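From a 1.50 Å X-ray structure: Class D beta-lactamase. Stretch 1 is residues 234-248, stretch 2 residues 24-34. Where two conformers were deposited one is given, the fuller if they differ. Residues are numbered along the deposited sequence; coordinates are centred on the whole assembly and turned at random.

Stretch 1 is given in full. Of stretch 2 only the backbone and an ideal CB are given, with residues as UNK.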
# COMPACT_ATOMS: atom_id res chain seq x y z
N LYS A 234 -12.14 3.24 -14.93
CA LYS A 234 -11.37 3.53 -16.13
C LYS A 234 -10.07 4.35 -15.83
O LYS A 234 -9.12 4.27 -16.63
CB LYS A 234 -12.23 4.27 -17.19
CG LYS A 234 -13.15 3.32 -17.95
CD LYS A 234 -14.65 3.31 -17.65
CE LYS A 234 -15.59 4.37 -18.29
NZ LYS A 234 -16.51 4.38 -19.58
N PHE A 235 -10.06 5.16 -14.79
CA PHE A 235 -8.89 6.05 -14.46
C PHE A 235 -8.01 5.45 -13.40
O PHE A 235 -7.00 6.05 -13.14
CB PHE A 235 -9.39 7.46 -14.03
CG PHE A 235 -9.51 8.49 -15.18
CD1 PHE A 235 -9.54 8.13 -16.56
CD2 PHE A 235 -9.43 9.81 -14.85
CE1 PHE A 235 -9.57 9.11 -17.55
CE2 PHE A 235 -9.51 10.81 -15.87
CZ PHE A 235 -9.56 10.43 -17.17
N LEU A 236 -8.32 4.25 -12.95
CA LEU A 236 -7.40 3.64 -11.98
C LEU A 236 -5.94 3.44 -12.51
O LEU A 236 -5.03 3.55 -11.75
CB LEU A 236 -7.97 2.32 -11.48
CG LEU A 236 -9.20 2.47 -10.58
CD1 LEU A 236 -9.82 1.12 -10.29
CD2 LEU A 236 -8.75 3.08 -9.22
N PRO A 237 -5.73 3.19 -13.83
CA PRO A 237 -4.36 3.02 -14.31
C PRO A 237 -3.51 4.25 -14.08
O PRO A 237 -2.28 4.18 -14.11
CB PRO A 237 -4.59 2.76 -15.79
CG PRO A 237 -5.91 2.02 -15.86
CD PRO A 237 -6.77 2.79 -14.84
N LYS A 238 -4.14 5.42 -13.90
CA LYS A 238 -3.38 6.67 -13.74
C LYS A 238 -2.52 6.68 -12.48
O LYS A 238 -1.55 7.41 -12.44
CB LYS A 238 -4.34 7.89 -13.67
CG LYS A 238 -5.23 8.18 -14.91
CD LYS A 238 -4.78 9.25 -15.85
CE LYS A 238 -5.84 9.61 -16.93
NZ LYS A 238 -5.23 10.30 -18.14
N ARG A 239 -2.92 5.96 -11.44
CA ARG A 239 -2.10 5.92 -10.17
C ARG A 239 -0.69 5.52 -10.50
O ARG A 239 0.27 6.27 -10.20
CB ARG A 239 -2.70 4.97 -9.21
CG ARG A 239 -4.18 5.18 -8.88
CD ARG A 239 -4.72 4.06 -8.06
NE ARG A 239 -4.80 2.82 -8.88
CZ ARG A 239 -5.35 1.66 -8.52
NH1 ARG A 239 -5.96 1.56 -7.34
NH2 ARG A 239 -5.37 0.67 -9.37
N GLU A 240 -0.53 4.32 -11.13
CA GLU A 240 0.81 3.79 -11.45
C GLU A 240 1.40 4.57 -12.66
O GLU A 240 2.62 4.77 -12.67
CB GLU A 240 0.67 2.36 -11.77
CG GLU A 240 2.04 1.76 -12.12
CD GLU A 240 2.05 0.25 -12.01
OE1 GLU A 240 3.15 -0.35 -12.34
OE2 GLU A 240 1.11 -0.44 -11.64
N GLU A 241 0.60 5.09 -13.61
CA GLU A 241 1.14 5.86 -14.72
C GLU A 241 1.89 7.06 -14.19
O GLU A 241 3.02 7.35 -14.63
CB GLU A 241 0.01 6.30 -15.65
CG GLU A 241 -0.50 5.18 -16.54
CD GLU A 241 -1.69 5.60 -17.39
OE1 GLU A 241 -2.00 6.89 -17.41
OE2 GLU A 241 -2.29 4.68 -18.07
N ILE A 242 1.32 7.82 -13.25
CA ILE A 242 1.97 9.03 -12.80
C ILE A 242 3.26 8.71 -12.05
O ILE A 242 4.31 9.35 -12.24
CB ILE A 242 1.02 9.89 -11.89
CG1 ILE A 242 -0.09 10.45 -12.77
CG2 ILE A 242 1.80 10.93 -11.09
CD1 ILE A 242 -1.28 10.96 -12.00
N VAL A 243 3.16 7.69 -11.19
CA VAL A 243 4.39 7.25 -10.51
C VAL A 243 5.50 6.84 -11.45
O VAL A 243 6.67 7.33 -11.32
CB VAL A 243 4.07 6.14 -9.49
CG1 VAL A 243 5.37 5.61 -8.85
CG2 VAL A 243 3.15 6.69 -8.41
N ARG A 244 5.17 6.04 -12.47
CA ARG A 244 6.23 5.65 -13.44
C ARG A 244 6.71 6.82 -14.22
O ARG A 244 7.89 6.91 -14.56
CB ARG A 244 5.65 4.53 -14.33
CG ARG A 244 5.54 3.19 -13.70
CD ARG A 244 4.94 2.11 -14.59
NE ARG A 244 5.07 0.79 -14.00
CZ ARG A 244 6.11 0.01 -14.19
NH1 ARG A 244 7.16 0.38 -14.89
NH2 ARG A 244 6.11 -1.18 -13.58
N GLU A 245 5.86 7.81 -14.55
CA GLU A 245 6.32 8.94 -15.36
C GLU A 245 7.35 9.73 -14.54
O GLU A 245 8.37 10.16 -15.06
CB GLU A 245 5.11 9.80 -15.82
CG GLU A 245 4.35 9.15 -16.98
CD GLU A 245 3.20 9.93 -17.60
OE1 GLU A 245 3.33 11.17 -17.73
OE2 GLU A 245 2.22 9.20 -18.05
N TYR A 246 7.10 9.95 -13.25
CA TYR A 246 8.07 10.66 -12.43
C TYR A 246 9.37 9.87 -12.36
O TYR A 246 10.48 10.46 -12.51
CB TYR A 246 7.51 10.85 -10.99
CG TYR A 246 8.55 11.39 -10.02
CD1 TYR A 246 8.85 12.71 -10.03
CD2 TYR A 246 9.23 10.56 -9.15
CE1 TYR A 246 9.84 13.30 -9.23
CE2 TYR A 246 10.27 11.11 -8.35
CZ TYR A 246 10.53 12.46 -8.38
OH TYR A 246 11.49 13.05 -7.56
N PHE A 247 9.31 8.57 -12.09
CA PHE A 247 10.57 7.80 -11.96
C PHE A 247 11.32 7.62 -13.28
O PHE A 247 12.55 7.51 -13.26
CB PHE A 247 10.35 6.51 -11.22
CG PHE A 247 10.17 6.69 -9.75
CD1 PHE A 247 11.26 7.09 -8.95
CD2 PHE A 247 8.98 6.41 -9.14
CE1 PHE A 247 11.13 7.33 -7.66
CE2 PHE A 247 8.86 6.64 -7.76
CZ PHE A 247 9.94 7.04 -7.03
N LYS A 248 10.62 7.78 -14.42
CA LYS A 248 11.31 7.78 -15.72
C LYS A 248 12.00 9.15 -15.87
O LYS A 248 13.19 9.20 -16.35
CB LYS A 248 10.32 7.53 -16.84
CG LYS A 248 9.98 6.02 -16.98
CD LYS A 248 9.00 5.65 -18.04
CE LYS A 248 7.58 6.25 -17.90
NZ LYS A 248 6.78 5.98 -19.09
N UNK A 24 -1.46 18.48 -16.23
CA UNK A 24 -1.70 17.98 -17.59
C UNK A 24 -2.88 16.99 -17.62
O UNK A 24 -3.75 17.02 -18.52
CB UNK A 24 -0.44 17.31 -18.13
N UNK A 25 -2.86 16.08 -16.64
CA UNK A 25 -3.86 15.01 -16.55
C UNK A 25 -5.16 15.53 -15.95
O UNK A 25 -6.18 14.86 -16.01
CB UNK A 25 -3.33 13.85 -15.71
N UNK A 26 -5.12 16.73 -15.36
CA UNK A 26 -6.29 17.35 -14.76
C UNK A 26 -6.79 16.62 -13.52
O UNK A 26 -8.01 16.52 -13.30
CB UNK A 26 -7.42 17.43 -15.79
N UNK A 27 -5.88 16.09 -12.72
CA UNK A 27 -6.24 15.25 -11.54
C UNK A 27 -5.97 15.96 -10.26
O UNK A 27 -5.09 16.87 -10.20
CB UNK A 27 -5.47 13.93 -11.55
N UNK A 28 -6.82 15.67 -9.26
CA UNK A 28 -6.67 16.16 -7.91
C UNK A 28 -6.07 15.05 -7.07
O UNK A 28 -6.54 13.93 -7.07
CB UNK A 28 -8.01 16.63 -7.34
N UNK A 29 -4.97 15.37 -6.38
CA UNK A 29 -4.36 14.38 -5.50
C UNK A 29 -3.07 14.92 -4.91
O UNK A 29 -2.82 16.09 -4.86
CB UNK A 29 -4.09 13.08 -6.25
N UNK A 30 -2.27 13.96 -4.40
CA UNK A 30 -1.02 14.27 -3.82
C UNK A 30 -0.02 13.16 -4.18
O UNK A 30 -0.40 12.00 -4.46
CB UNK A 30 -1.16 14.45 -2.31
N UNK A 31 1.28 13.50 -4.10
CA UNK A 31 2.32 12.52 -4.39
C UNK A 31 3.55 12.89 -3.56
O UNK A 31 3.95 14.04 -3.51
CB UNK A 31 2.65 12.48 -5.88
N UNK A 32 4.08 11.92 -2.82
CA UNK A 32 5.30 12.07 -2.04
C UNK A 32 6.27 11.01 -2.43
O UNK A 32 5.91 9.86 -2.48
CB UNK A 32 5.02 12.01 -0.54
N UNK A 33 7.51 11.44 -2.63
CA UNK A 33 8.62 10.54 -2.82
C UNK A 33 9.71 10.92 -1.80
O UNK A 33 10.12 12.05 -1.75
CB UNK A 33 9.14 10.60 -4.26
N UNK A 34 10.20 9.92 -1.04
CA UNK A 34 11.33 10.07 -0.09
C UNK A 34 12.54 9.43 -0.74
O UNK A 34 12.50 8.23 -1.09
CB UNK A 34 11.03 9.43 1.27

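Position 24 lies in the last turn of a helix, and its CA-to-CB bond points sideways, with nothing of stretch 1 within 5.5 Å of the ideal CB. Only a long side chain could reach across, and the carboxylate of Glu-245 would reward a positive charge. The deposited residue is Arg-24, whose NH1 donates to Glu-245 OE1 at 3.1 Å, a hydrogen bond within a salt bridge.

Position 25 points toward the helix. Its ideal CB is 4.7 Å from Lys-238 NZ and 5.1 Å from Ile-242 CD1, and farther along wait the carboxylates of Glu-241 and Glu-245. An acid could answer Lys-238, but a long chain, greasy along its stem and positive at its tip, fits the whole groove. Lys-25 takes it as a knob among Lys-238, Glu-241, Ile-242 and Glu-245. Its CD packs 3.6 Å from Ile-242 CG1, and its CE lies 3.6 Å from Lys-238 CD. Lys-25 NZ forms a salt bridge to Glu-245 OE2 at 3.0 Å and a long one to Glu-241 OE1 at 3.8 Å; a water accepts from Lys-25 NZ and donates to both oxygens.

Position 26 has phi 68° just after the helix, which favours glycine, though asparagine is often tolerated. It is Gly-26.

Position 27 points toward stretch 1; its ideal CB is 5.2 Å from Ile-242 CD1, with the Phe-235 ring nearby. Leucine, isoleucine or methionine would suit. Leu-27 places CD1 3.7 Å from Ile-242 CD1 and CD2 4.1 Å from Phe-235 CD2.

Positions 28, 29 and 30 are out of reach, so the contact sets no demand, though at 29 a phi/psi of 175/-163° is most at home with glycine. They are Asn-28, Gly-29 and Thr-30.

Position 31 faces the helix: Ile-242 CG2 is 5.5 Å from the ideal CB, and Val-243 and Tyr-246 lie beyond. A large apolar residue is called for, perhaps leucine, methionine or an aromatic. Phe-31 extends its ring until CE1 is 3.8 Å from Val-243 CG2 and CE2 3.6 Å from Tyr-246 CB, turning its edge toward the Tyr-246 face in an offset pair.

Position 32 is out of reach; stretch 1 leaves any strand-compatible residue open, beta-branched or aromatic included. It is Val-32.

Position 33 points toward stretch 1 again, but its ideal CB is already 4.3 Å from Tyr-246 CE2 and 4.6 Å from Phe-247 CZ. A compact apolar residue such as valine or isoleucine suffices. Val-33 sets CG2 3.9 Å from Tyr-246 CE2 and CG1 3.8 Å from Phe-247 CZ.

Position 34, out of reach, is equally free; it is Tyr-34.

Stretch 2 24-34: RKGLNGTFVVY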
# COMPACT_ATOMS: atom_id res chain seq x y z
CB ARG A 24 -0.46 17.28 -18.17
CG ARG A 24 -0.68 16.84 -19.61
CD ARG A 24 0.31 15.79 -20.05
NE ARG A 24 1.60 15.95 -19.38
CZ ARG A 24 2.29 14.98 -18.76
NH1 ARG A 24 1.83 13.73 -18.69
NH2 ARG A 24 3.47 15.26 -18.21
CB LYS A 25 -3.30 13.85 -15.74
CG LYS A 25 -2.08 13.26 -16.44
CD LYS A 25 -1.41 12.19 -15.60
CE LYS A 25 -1.59 10.83 -16.21
NZ LYS A 25 -0.36 10.32 -16.89
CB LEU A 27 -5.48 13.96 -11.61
CG LEU A 27 -5.79 13.06 -12.80
CD1 LEU A 27 -4.71 12.03 -12.93
CD2 LEU A 27 -7.12 12.37 -12.68
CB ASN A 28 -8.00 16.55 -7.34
CG ASN A 28 -8.63 17.69 -8.09
OD1 ASN A 28 -9.85 17.71 -8.26
ND2 ASN A 28 -7.81 18.63 -8.57
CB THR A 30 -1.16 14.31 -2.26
OG1 THR A 30 0.10 14.75 -1.68
CG2 THR A 30 -1.57 12.95 -1.62
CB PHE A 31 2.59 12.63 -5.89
CG PHE A 31 3.56 11.57 -6.52
CD1 PHE A 31 3.96 10.44 -5.89
CD2 PHE A 31 4.10 11.85 -7.80
CE1 PHE A 31 4.80 9.56 -6.54
CE2 PHE A 31 5.01 10.98 -8.42
CZ PHE A 31 5.32 9.88 -7.75
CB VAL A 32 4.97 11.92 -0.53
CG1 VAL A 32 6.18 12.13 0.31
CG2 VAL A 32 3.89 12.92 -0.17
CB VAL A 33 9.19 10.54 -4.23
CG1 VAL A 33 10.48 9.67 -4.31
CG2 VAL A 33 8.12 10.15 -5.26
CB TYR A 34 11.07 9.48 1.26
CG TYR A 34 12.26 9.56 2.23
CD1 TYR A 34 12.68 10.78 2.71
CD2 TYR A 34 12.98 8.42 2.60
CE1 TYR A 34 13.79 10.87 3.56
CE2 TYR A 34 14.04 8.48 3.45
CZ TYR A 34 14.41 9.68 3.97
OH TYR A 34 15.50 9.82 4.79
O HOH W 1 -0.33 8.37 -18.43
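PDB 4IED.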